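Local coordinates for protein insecticidal Delta-Endotoxin Cry8Ea1 (Bacillus Thuringiensis, PDB 3EB7) that acts as an insecticidal toxin against beetle larvae living underground, probably by inserting its helical N-terminal domain into gut-cell membranes to form pores, at residues A[109-112]-A[113-117]. Sequence-based numbering, arbitrary orientation.
Sequences FEIL and DSLFT
Two turns from the amphipathic helix 99-119, in the helical N-terminal domain of this three-domain toxin, meet here through i to i+4 contacts. I111 and L115 form the closest apolar pair: the two side chains lie side by side and point the same way, with CG2 of I111 3.5 Å from CD2 of L115. The first torsion of I111 makes this possible, since it turns CG2 anti to the backbone N and leaves CG1 beside that N. The L115 end is less certain: its chi2 of 7° is nearly eclipsed, so the short approach of CD2 to O of I111, 3.2 Å, is strained and its exact placing doubtful. N of L115 donates to that same oxygen.

One residue further along, the pair L112 and F116 repeats the i to i+4 spacing but touches differently. CG of F116 stands anti to its own carbonyl carbon (chi1 -82°), which leans the CD1 side of the ring back toward the preceding turn, with CD1 3.2 Å from O of L112. That oxygen also accepts the F116 N-H at 2.9 Å in a nearly straight bond (N-H...O 170°), whereas the side chains themselves meet loosely, CB of L112 lying 4.4 Å from CE1 of F116. The backbone bonds from D113 N to F109 O and from S114 N to E110 O complete the turns. At the far end O of D113 takes two donors, T117 N and, from above the carbonyl plane, T117 OG1 at 3.1 Å.

The buried D113 carboxylate is held by two neighbouring helices: OD1 makes a salt bridge to R170 of helix 161-191, and OD2 a hydrogen bond to NE2 of H143 of helix 133-153. The H143 ring also stacks on that of F116. With L112 and F116 packed against helix 65-93, the arrangement is that of an amphipathic helix in the alpha-helical bundle of three-domain Cry toxins.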
ATOM      1  N   PHE A 109      23.885 -18.744  -6.484  1.00 30.30           N
ATOM      2  CA  PHE A 109      23.565 -17.571  -5.713  1.00 30.09           C
ATOM      3  C   PHE A 109      24.529 -16.448  -6.078  1.00 29.56           C
ATOM      4  O   PHE A 109      24.113 -15.298  -6.237  1.00 28.75           O
ATOM      5  CB  PHE A 109      23.658 -17.898  -4.199  1.00 30.64           C
ATOM      6  CG  PHE A 109      23.831 -16.678  -3.330  1.00 33.33           C
ATOM      7  CD1 PHE A 109      22.719 -16.046  -2.761  1.00 35.22           C
ATOM      8  CD2 PHE A 109      25.116 -16.131  -3.109  1.00 33.61           C
ATOM      9  CE1 PHE A 109      22.884 -14.878  -1.996  1.00 34.88           C
ATOM     10  CE2 PHE A 109      25.289 -14.989  -2.358  1.00 32.54           C
ATOM     11  CZ  PHE A 109      24.167 -14.347  -1.802  1.00 33.87           C
ATOM     12  N   GLU A 110      25.809 -16.790  -6.211  1.00 28.96           N
ATOM     13  CA  GLU A 110      26.840 -15.811  -6.541  1.00 29.35           C
ATOM     14  C   GLU A 110      26.690 -15.355  -7.966  1.00 27.96           C
ATOM     15  O   GLU A 110      26.966 -14.213  -8.285  1.00 26.88           O
ATOM     16  CB  GLU A 110      28.236 -16.397  -6.345  1.00 28.94           C
ATOM     17  CG  GLU A 110      28.641 -16.675  -4.881  1.00 31.61           C
ATOM     18  CD  GLU A 110      29.961 -17.483  -4.778  1.00 33.42           C
ATOM     19  OE1 GLU A 110      30.698 -17.583  -5.788  1.00 36.91           O
ATOM     20  OE2 GLU A 110      30.262 -18.023  -3.689  1.00 38.83           O
ATOM     21  N   ILE A 111      26.242 -16.253  -8.832  1.00 28.23           N
ATOM     22  CA  ILE A 111      25.938 -15.873 -10.222  1.00 28.80           C
ATOM     23  C   ILE A 111      24.767 -14.894 -10.260  1.00 28.12           C
ATOM     24  O   ILE A 111      24.800 -13.926 -11.010  1.00 28.40           O
ATOM     25  CB  ILE A 111      25.675 -17.117 -11.146  1.00 29.42           C
ATOM     26  CG1 ILE A 111      27.009 -17.807 -11.517  1.00 29.52           C
ATOM     27  CG2 ILE A 111      24.819 -16.735 -12.381  1.00 29.31           C
ATOM     28  CD1 ILE A 111      26.876 -19.277 -11.868  1.00 28.82           C
ATOM     29  N   LEU A 112      23.737 -15.123  -9.450  1.00 27.54           N
ATOM     30  CA  LEU A 112      22.606 -14.181  -9.419  1.00 26.79           C
ATOM     31  C   LEU A 112      23.031 -12.820  -8.914  1.00 26.09           C
ATOM     32  O   LEU A 112      22.769 -11.811  -9.559  1.00 25.75           O
ATOM     33  CB  LEU A 112      21.411 -14.722  -8.635  1.00 26.68           C
ATOM     34  CG  LEU A 112      20.629 -15.743  -9.454  1.00 27.58           C
ATOM     35  CD1 LEU A 112      19.677 -16.458  -8.553  1.00 26.95           C
ATOM     36  CD2 LEU A 112      19.903 -15.085 -10.674  1.00 26.76           C
ATOM     37  N   ASP A 113      23.744 -12.804  -7.797  1.00 26.17           N
ATOM     38  CA  ASP A 113      24.147 -11.551  -7.160  1.00 25.54           C
ATOM     39  C   ASP A 113      24.987 -10.752  -8.162  1.00 24.92           C
ATOM     40  O   ASP A 113      24.781  -9.562  -8.401  1.00 23.80           O
ATOM     41  CB  ASP A 113      24.887 -11.849  -5.844  1.00 25.52           C
ATOM     42  CG  ASP A 113      25.455 -10.602  -5.189  1.00 26.54           C
ATOM     43  OD1 ASP A 113      26.664 -10.550  -4.923  1.00 28.46           O
ATOM     44  OD2 ASP A 113      24.701  -9.646  -4.959  1.00 30.70           O
ATOM     45  N   SER A 114      25.895 -11.440  -8.806  1.00 25.42           N
ATOM     46  CA  SER A 114      26.754 -10.805  -9.795  1.00 26.67           C
ATOM     47  C   SER A 114      25.976 -10.191 -10.962  1.00 26.17           C
ATOM     48  O   SER A 114      26.305  -9.106 -11.411  1.00 26.35           O
ATOM     49  CB  SER A 114      27.810 -11.792 -10.285  1.00 26.59           C
ATOM     50  OG  SER A 114      28.078 -11.567 -11.650  1.00 29.67           O
ATOM     51  N   LEU A 115      24.931 -10.878 -11.418  1.00 26.66           N
ATOM     52  CA  LEU A 115      24.061 -10.411 -12.509  1.00 26.58           C
ATOM     53  C   LEU A 115      23.217  -9.194 -12.075  1.00 26.77           C
ATOM     54  O   LEU A 115      23.070  -8.195 -12.808  1.00 26.98           O
ATOM     55  CB  LEU A 115      23.150 -11.578 -12.929  1.00 27.13           C
ATOM     56  CG  LEU A 115      23.356 -12.533 -14.130  1.00 26.88           C
ATOM     57  CD1 LEU A 115      24.649 -12.401 -14.874  1.00 25.66           C
ATOM     58  CD2 LEU A 115      23.076 -13.970 -13.754  1.00 25.86           C
ATOM     59  N   PHE A 116      22.685  -9.259 -10.860  1.00 26.26           N
ATOM     60  CA  PHE A 116      21.969  -8.134 -10.295  1.00 26.08           C
ATOM     61  C   PHE A 116      22.836  -6.906 -10.267  1.00 26.85           C
ATOM     62  O   PHE A 116      22.429  -5.871 -10.768  1.00 28.24           O
ATOM     63  CB  PHE A 116      21.417  -8.465  -8.915  1.00 24.76           C
ATOM     64  CG  PHE A 116      20.137  -9.198  -8.962  1.00 22.90           C
ATOM     65  CD1 PHE A 116      20.041 -10.484  -8.455  1.00 22.34           C
ATOM     66  CD2 PHE A 116      18.999  -8.601  -9.534  1.00 21.48           C
ATOM     67  CE1 PHE A 116      18.817 -11.174  -8.499  1.00 23.33           C
ATOM     68  CE2 PHE A 116      17.781  -9.263  -9.583  1.00 19.90           C
ATOM     69  CZ  PHE A 116      17.680 -10.555  -9.075  1.00 22.16           C
ATOM     70  N   THR A 117      24.041  -7.018  -9.719  1.00 27.54           N
ATOM     71  CA  THR A 117      25.003  -5.911  -9.733  1.00 27.58           C
ATOM     72  C   THR A 117      25.252  -5.335 -11.137  1.00 27.99           C
ATOM     73  O   THR A 117      25.318  -4.123 -11.298  1.00 28.09           O
ATOM     74  CB  THR A 117      26.326  -6.333  -9.075  1.00 27.29           C
ATOM     75  OG1 THR A 117      26.046  -6.823  -7.767  1.00 26.71           O
ATOM     76  CG2 THR A 117      27.315  -5.168  -8.967  1.00 26.50           C
TER